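Local atomic coordinates of R.MvaI (Kocuria varians, PDB entry 2OA9), a protein that acts as a monomeric restriction endonuclease that recognizes its DNA target asymmetrically and probably cleaves it with the help of bound metal ions. Residues K111-K122 against L134-I144. Residues are numbered along the deposited sequence; the frame is centred on the assembly and turned at random.
Sequences KTNSNSYNYDFK and LEVFDKQDIMI
Asp120 and Phe137 form a hydrogen-bonded pair near the open end of an antiparallel hairpin, Asp120 N to Phe137 O at 2.8 Å being answered by Phe137 N to Asp120 O. A second such pair joins Lys122 and Glu135, so strands 119-126 and 131-138, the first two of a three-stranded antiparallel sheet, are stitched here at alternate residues. Between them Phe121 and Val136 make a non-hydrogen-bonded pair.

The sheet's two faces differ sharply in chemistry. On one, the Phe121 ring lies alongside Val136, its CD1 also 4.1 Å from Leu134 CD1, while Tyr119 CE1 meets Ile144 CD1; helix 83-91 covers this apolar side through Tyr91 and Leu87. On the other, Lys111 CD sits over the centre of the Phe137 ring, 3.5 Å from its centroid, a CH-pi contact.

Three salt bridges tie the same face. Beyond the ring the Lys111 chain bends at chi3 (-67°), which carries NZ to Asp141 OD1 in a salt bridge whose hydrogen bond is weak. Lys122 NZ takes Glu135 OE1 on its syn side at 2.7 Å; Glu135 also lies against Asp124, which binds calcium in another structure of the enzyme. Lys139, in the turn from Asp138 to Asp141, reaches back across Asn118 to place NZ 2.9 Å from Asp120 OD1, again syn, and 2.8 Å from Ser114 O, approached from above the carbonyl plane. A methionine in place of Lys139 would probably leave the buried Asp120 carboxylate without this charged mate and Ser114 O without its ammonium donor. Lys111 thus serves twice, its methylene covering a ring and its ammonium group tying a carboxylate, while Lys122 and Lys139 act through charge, so this face is probably held by charge pairing as well as by packing.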
ATOM      1  N   LYS A 111      -0.141   3.226  20.898  1.00 18.50           N
ATOM      2  CA  LYS A 111       1.241   2.763  21.030  1.00 18.57           C
ATOM      3  C   LYS A 111       1.278   1.257  20.849  1.00 18.74           C
ATOM      4  O   LYS A 111       0.337   0.546  21.229  1.00 18.94           O
ATOM      5  CB  LYS A 111       1.730   2.979  22.450  1.00 19.75           C
ATOM      6  CG  LYS A 111       1.974   4.369  22.890  1.00 23.60           C
ATOM      7  CD  LYS A 111       2.940   4.351  24.103  1.00 26.76           C
ATOM      8  CE  LYS A 111       2.352   3.732  25.348  1.00 29.20           C
ATOM      9  NZ  LYS A 111       3.200   3.981  26.548  1.00 30.90           N
ATOM     10  N   THR A 112       2.424   0.755  20.422  1.00 17.08           N
ATOM     11  CA  THR A 112       2.689  -0.675  20.395  1.00 17.60           C
ATOM     12  C   THR A 112       2.881  -1.156  21.808  1.00 19.69           C
ATOM     13  O   THR A 112       3.050  -0.361  22.728  1.00 18.52           O
ATOM     14  CB  THR A 112       3.946  -1.026  19.569  1.00 17.89           C
ATOM     15  OG1 THR A 112       5.135  -0.391  20.116  1.00 16.49           O
ATOM     16  CG2 THR A 112       3.824  -0.546  18.091  1.00 17.24           C
ATOM     17  N   ASN A 113       2.801  -2.478  21.989  1.00 22.67           N
ATOM     18  CA  ASN A 113       3.070  -3.084  23.303  1.00 25.59           C
ATOM     19  C   ASN A 113       3.768  -4.452  23.204  1.00 26.21           C
ATOM     20  O   ASN A 113       3.347  -5.415  23.838  1.00 27.82           O
ATOM     21  CB  ASN A 113       1.787  -3.177  24.150  1.00 26.53           C
ATOM     22  CG  ASN A 113       2.079  -3.189  25.643  1.00 29.16           C
ATOM     23  OD1 ASN A 113       1.802  -2.225  26.360  0.50 37.20           O
ATOM     24  ND2 ASN A 113       2.663  -4.264  26.111  0.50 34.83           N
ATOM     25  N   SER A 114       4.860  -4.521  22.444  1.00 27.54           N
ATOM     26  CA  SER A 114       5.565  -5.790  22.215  1.00 27.52           C
ATOM     27  C   SER A 114       6.490  -6.138  23.381  1.00 27.45           C
ATOM     28  O   SER A 114       7.277  -5.321  23.865  1.00 28.06           O
ATOM     29  CB  SER A 114       6.392  -5.776  20.902  1.00 28.08           C
ATOM     30  OG  SER A 114       7.301  -6.895  20.811  1.00 29.85           O
ATOM     31  N   ASN A 115       6.441  -7.392  23.785  1.00 26.27           N
ATOM     32  CA  ASN A 115       7.374  -7.884  24.784  1.00 26.73           C
ATOM     33  C   ASN A 115       8.771  -8.194  24.255  1.00 25.97           C
ATOM     34  O   ASN A 115       9.645  -8.571  25.013  1.00 26.84           O
ATOM     35  CB  ASN A 115       6.797  -9.129  25.434  1.00 26.93           C
ATOM     36  CG  ASN A 115       5.602  -8.819  26.290  1.00 29.41           C
ATOM     37  OD1 ASN A 115       5.522  -7.749  26.905  1.00 32.26           O
ATOM     38  ND2 ASN A 115       4.657  -9.745  26.331  1.00 31.57           N
ATOM     39  N   SER A 116       8.995  -8.033  22.959  1.00 25.30           N
ATOM     40  CA  SER A 116      10.271  -8.437  22.391  1.00 23.75           C
ATOM     41  C   SER A 116      11.253  -7.270  22.343  1.00 22.13           C
ATOM     42  O   SER A 116      12.414  -7.482  22.090  1.00 22.16           O
ATOM     43  CB  SER A 116      10.065  -8.962  20.973  1.00 24.82           C
ATOM     44  OG  SER A 116       9.509  -7.951  20.153  0.50 25.65           O
ATOM     45  N   TYR A 117      10.763  -6.051  22.573  1.00 20.06           N
ATOM     46  CA  TYR A 117      11.613  -4.865  22.569  1.00 17.54           C
ATOM     47  C   TYR A 117      11.461  -4.132  23.879  1.00 16.68           C
ATOM     48  O   TYR A 117      10.440  -4.280  24.551  1.00 17.99           O
ATOM     49  CB  TYR A 117      11.243  -3.899  21.423  1.00 17.43           C
ATOM     50  CG  TYR A 117      11.506  -4.488  20.075  1.00 15.52           C
ATOM     51  CD1 TYR A 117      12.745  -4.399  19.487  1.00 14.50           C
ATOM     52  CD2 TYR A 117      10.517  -5.189  19.397  1.00 17.20           C
ATOM     53  CE1 TYR A 117      13.004  -5.010  18.266  1.00 15.68           C
ATOM     54  CE2 TYR A 117      10.772  -5.788  18.160  1.00 18.12           C
ATOM     55  CZ  TYR A 117      12.002  -5.660  17.594  1.00 15.33           C
ATOM     56  OH  TYR A 117      12.280  -6.244  16.368  1.00 15.61           O
ATOM     57  N   ASN A 118      12.453  -3.317  24.225  1.00 15.32           N
ATOM     58  CA  ASN A 118      12.398  -2.524  25.457  1.00 14.92           C
ATOM     59  C   ASN A 118      11.810  -1.123  25.241  1.00 14.51           C
ATOM     60  O   ASN A 118      11.842  -0.281  26.145  1.00 14.95           O
ATOM     61  CB  ASN A 118      13.792  -2.402  26.051  1.00 15.98           C
ATOM     62  CG  ASN A 118      14.315  -3.736  26.543  1.00 17.36           C
ATOM     63  OD1 ASN A 118      13.555  -4.524  27.115  1.00 20.20           O
ATOM     64  ND2 ASN A 118      15.590  -4.007  26.322  1.00 22.12           N
ATOM     65  N   TYR A 119      11.292  -0.901  24.027  1.00 12.76           N
ATOM     66  CA  TYR A 119      10.678   0.393  23.648  1.00 13.15           C
ATOM     67  C   TYR A 119       9.354   0.142  22.937  1.00 14.51           C
ATOM     68  O   TYR A 119       9.189  -0.915  22.319  1.00 15.88           O
ATOM     69  CB  TYR A 119      11.621   1.242  22.766  1.00 12.54           C
ATOM     70  CG  TYR A 119      12.931   1.439  23.448  1.00 12.51           C
ATOM     71  CD1 TYR A 119      13.095   2.484  24.368  1.00 12.16           C
ATOM     72  CD2 TYR A 119      13.958   0.539  23.317  1.00 10.49           C
ATOM     73  CE1 TYR A 119      14.243   2.624  25.089  1.00 11.43           C
ATOM     74  CE2 TYR A 119      15.133   0.728  24.022  1.00 12.16           C
ATOM     75  CZ  TYR A 119      15.252   1.735  24.916  1.00 11.14           C
ATOM     76  OH  TYR A 119      16.428   1.859  25.635  1.00 14.68           O
ATOM     77  N   ASP A 120       8.435   1.099  23.076  1.00 14.85           N
ATOM     78  CA  ASP A 120       7.151   1.111  22.372  1.00 15.07           C
ATOM     79  C   ASP A 120       7.118   2.310  21.425  1.00 13.85           C
ATOM     80  O   ASP A 120       7.893   3.231  21.549  1.00 13.94           O
ATOM     81  CB  ASP A 120       5.988   1.201  23.328  1.00 14.86           C
ATOM     82  CG  ASP A 120       5.899   0.026  24.263  1.00 17.34           C
ATOM     83  OD1 ASP A 120       6.211  -1.097  23.840  1.00 18.96           O
ATOM     84  OD2 ASP A 120       5.529   0.194  25.436  1.00 21.86           O
ATOM     85  N   PHE A 121       6.241   2.237  20.433  1.00 12.70           N
ATOM     86  CA  PHE A 121       6.285   3.156  19.312  1.00 12.33           C
ATOM     87  C   PHE A 121       4.881   3.624  18.964  1.00 12.59           C
ATOM     88  O   PHE A 121       3.947   2.851  19.058  1.00 13.77           O
ATOM     89  CB  PHE A 121       6.912   2.522  18.064  1.00 13.19           C
ATOM     90  CG  PHE A 121       8.277   1.988  18.284  1.00 11.80           C
ATOM     91  CD1 PHE A 121       9.393   2.792  18.068  1.00 13.88           C
ATOM     92  CD2 PHE A 121       8.473   0.690  18.716  1.00 14.18           C
ATOM     93  CE1 PHE A 121      10.667   2.318  18.293  1.00 14.00           C
ATOM     94  CE2 PHE A 121       9.758   0.208  18.938  1.00 13.87           C
ATOM     95  CZ  PHE A 121      10.838   1.026  18.737  1.00 13.59           C
ATOM     96  N   LYS A 122       4.785   4.867  18.470  1.00 12.62           N
ATOM     97  CA  LYS A 122       3.541   5.405  17.901  1.00 12.43           C
ATOM     98  C   LYS A 122       3.886   6.394  16.794  1.00 13.31           C
ATOM     99  O   LYS A 122       4.899   7.078  16.852  1.00 14.21           O
ATOM    100  CB  LYS A 122       2.710   6.055  18.982  1.00 13.51           C
ATOM    101  CG  LYS A 122       1.295   6.428  18.506  1.00 14.95           C
ATOM    102  CD  LYS A 122       0.352   6.704  19.691  1.00 18.16           C
ATOM    103  CE  LYS A 122       0.757   7.791  20.637  1.00 23.51           C
ATOM    104  NZ  LYS A 122       0.708   9.140  20.046  1.00 25.44           N
ATOM    105  N   LEU A 134       7.900   9.606  14.260  1.00 12.69           N
ATOM    106  CA  LEU A 134       7.956   8.392  15.079  1.00 12.04           C
ATOM    107  C   LEU A 134       8.232   8.748  16.529  1.00 13.52           C
ATOM    108  O   LEU A 134       9.323   9.220  16.851  1.00 13.83           O
ATOM    109  CB  LEU A 134       9.034   7.434  14.534  1.00 12.81           C
ATOM    110  CG  LEU A 134       9.216   6.106  15.273  1.00 13.15           C
ATOM    111  CD1 LEU A 134       7.997   5.278  15.097  1.00 12.22           C
ATOM    112  CD2 LEU A 134      10.391   5.394  14.757  1.00 15.12           C
ATOM    113  N   GLU A 135       7.262   8.485  17.406  1.00 12.34           N
ATOM    114  CA  GLU A 135       7.428   8.601  18.825  1.00 12.56           C
ATOM    115  C   GLU A 135       7.904   7.307  19.457  1.00 12.78           C
ATOM    116  O   GLU A 135       7.375   6.232  19.137  1.00 12.43           O
ATOM    117  CB  GLU A 135       6.086   8.997  19.462  1.00 12.63           C
ATOM    118  CG  GLU A 135       5.516  10.335  19.019  1.00 13.47           C
ATOM    119  CD  GLU A 135       4.139  10.633  19.610  1.00 15.95           C
ATOM    120  OE1 GLU A 135       3.340   9.698  19.889  1.00 21.72           O
ATOM    121  OE2 GLU A 135       3.860  11.842  19.744  1.00 19.11           O
ATOM    122  N   VAL A 136       8.878   7.431  20.355  1.00 11.35           N
ATOM    123  CA  VAL A 136       9.480   6.294  21.031  1.00 11.37           C
ATOM    124  C   VAL A 136       9.277   6.473  22.521  1.00 11.02           C
ATOM    125  O   VAL A 136       9.556   7.533  23.068  1.00 12.38           O
ATOM    126  CB  VAL A 136      10.964   6.137  20.690  1.00 12.13           C
ATOM    127  CG1 VAL A 136      11.483   4.857  21.225  1.00 12.35           C
ATOM    128  CG2 VAL A 136      11.222   6.203  19.160  1.00 12.53           C
ATOM    129  N   PHE A 137       8.797   5.412  23.155  1.00 12.43           N
ATOM    130  CA  PHE A 137       8.490   5.397  24.567  1.00 12.14           C
ATOM    131  C   PHE A 137       9.279   4.299  25.228  1.00 13.61           C
ATOM    132  O   PHE A 137       9.436   3.197  24.676  1.00 14.41           O
ATOM    133  CB  PHE A 137       6.997   5.093  24.793  1.00 13.32           C
ATOM    134  CG  PHE A 137       6.058   6.059  24.130  1.00 12.55           C
ATOM    135  CD1 PHE A 137       5.484   7.100  24.826  1.00 15.23           C
ATOM    136  CD2 PHE A 137       5.717   5.889  22.799  1.00 14.24           C
ATOM    137  CE1 PHE A 137       4.604   7.977  24.208  1.00 15.43           C
ATOM    138  CE2 PHE A 137       4.859   6.792  22.171  1.00 16.16           C
ATOM    139  CZ  PHE A 137       4.327   7.818  22.858  1.00 16.20           C
ATOM    140  N   ASP A 138       9.764   4.564  26.431  1.00 13.61           N
ATOM    141  CA  ASP A 138      10.243   3.443  27.241  1.00 15.66           C
ATOM    142  C   ASP A 138       9.058   2.793  27.957  1.00 16.44           C
ATOM    143  O   ASP A 138       7.879   3.216  27.829  1.00 16.41           O
ATOM    144  CB  ASP A 138      11.421   3.814  28.139  1.00 16.92           C
ATOM    145  CG  ASP A 138      11.059   4.754  29.257  1.00 17.43           C
ATOM    146  OD1 ASP A 138       9.874   4.837  29.678  1.00 20.08           O
ATOM    147  OD2 ASP A 138      11.956   5.435  29.827  1.00 19.99           O
ATOM    148  N   LYS A 139       9.363   1.709  28.642  1.00 17.61           N
ATOM    149  CA  LYS A 139       8.326   0.856  29.234  1.00 18.30           C
ATOM    150  C   LYS A 139       7.707   1.496  30.465  1.00 20.51           C
ATOM    151  O   LYS A 139       6.692   1.007  30.967  1.00 21.76           O
ATOM    152  CB  LYS A 139       8.896  -0.546  29.565  1.00 18.53           C
ATOM    153  CG  LYS A 139       9.224  -1.387  28.334  1.00 19.70           C
ATOM    154  CD  LYS A 139       8.014  -1.694  27.471  1.00 19.69           C
ATOM    155  CE  LYS A 139       8.408  -2.523  26.250  1.00 20.96           C
ATOM    156  NZ  LYS A 139       7.211  -3.130  25.578  1.00 24.48           N
ATOM    157  N   GLN A 140       8.302   2.593  30.930  1.00 20.66           N
ATOM    158  CA  GLN A 140       7.709   3.433  31.965  1.00 21.76           C
ATOM    159  C   GLN A 140       6.860   4.592  31.393  1.00 21.98           C
ATOM    160  O   GLN A 140       6.552   5.537  32.114  1.00 22.85           O
ATOM    161  CB  GLN A 140       8.813   3.959  32.891  1.00 22.29           C
ATOM    162  CG  GLN A 140       9.593   2.876  33.669  1.00 23.80           C
ATOM    163  CD  GLN A 140      10.591   2.101  32.814  1.00 27.06           C
ATOM    164  OE1 GLN A 140      10.614   0.849  32.828  1.00 29.70           O
ATOM    165  NE2 GLN A 140      11.443   2.833  32.089  1.00 29.28           N
ATOM    166  N   ASP A 141       6.470   4.491  30.115  1.00 21.35           N
ATOM    167  CA  ASP A 141       5.610   5.468  29.422  1.00 21.78           C
ATOM    168  C   ASP A 141       6.221   6.859  29.248  1.00 21.05           C
ATOM    169  O   ASP A 141       5.516   7.824  29.005  1.00 22.43           O
ATOM    170  CB  ASP A 141       4.215   5.576  30.066  1.00 22.81           C
ATOM    171  CG  ASP A 141       3.481   4.247  30.100  1.00 25.35           C
ATOM    172  OD1 ASP A 141       3.739   3.383  29.240  1.00 29.16           O
ATOM    173  OD2 ASP A 141       2.612   3.962  30.956  1.00 31.30           O
ATOM    174  N   ILE A 142       7.540   6.954  29.334  1.00 19.99           N
ATOM    175  CA  ILE A 142       8.212   8.208  29.040  1.00 19.39           C
ATOM    176  C   ILE A 142       8.420   8.268  27.522  1.00 17.42           C
ATOM    177  O   ILE A 142       9.057   7.379  26.974  1.00 16.89           O
ATOM    178  CB  ILE A 142       9.584   8.314  29.742  1.00 19.30           C
ATOM    179  CG1 ILE A 142       9.455   8.176  31.268  1.00 20.12           C
ATOM    180  CG2 ILE A 142      10.261   9.652  29.368  1.00 19.23           C
ATOM    181  CD1 ILE A 142       8.845   9.393  31.914  1.00 20.69           C
ATOM    182  N   MET A 143       7.942   9.326  26.872  1.00 16.73           N
ATOM    183  CA  MET A 143       8.235   9.579  25.446  1.00 16.17           C
ATOM    184  C   MET A 143       9.624  10.197  25.358  1.00 15.52           C
ATOM    185  O   MET A 143       9.821  11.372  25.665  1.00 15.75           O
ATOM    186  CB  MET A 143       7.187  10.520  24.845  1.00 16.05           C
ATOM    187  CG  MET A 143       6.553  10.148  23.561  1.00 21.63           C
ATOM    188  SD  MET A 143       6.529  11.445  22.333  1.00 29.41           S
ATOM    189  CE  MET A 143       8.253  11.233  21.925  1.00  7.96           C
ATOM    190  N   ILE A 144      10.582   9.386  24.955  1.00 13.35           N
ATOM    191  CA  ILE A 144      12.002   9.740  25.063  1.00 12.32           C
ATOM    192  C   ILE A 144      12.504  10.383  23.783  1.00 12.50           C
ATOM    193  O   ILE A 144      13.594  10.968  23.778  1.00 12.97           O
ATOM    194  CB  ILE A 144      12.903   8.552  25.547  1.00 13.62           C
ATOM    195  CG1 ILE A 144      12.722   7.342  24.639  1.00 15.21           C
ATOM    196  CG2 ILE A 144      12.613   8.188  27.032  1.00 15.18           C
ATOM    197  CD1 ILE A 144      13.662   6.214  24.873  1.00 17.01           C
TER
HETATM  198  O   HOH W   1       5.423   2.333  26.746  1.00 31.83           O
HETATM  199  O   HOH W   2      12.140   0.314  28.680  1.00 26.59           O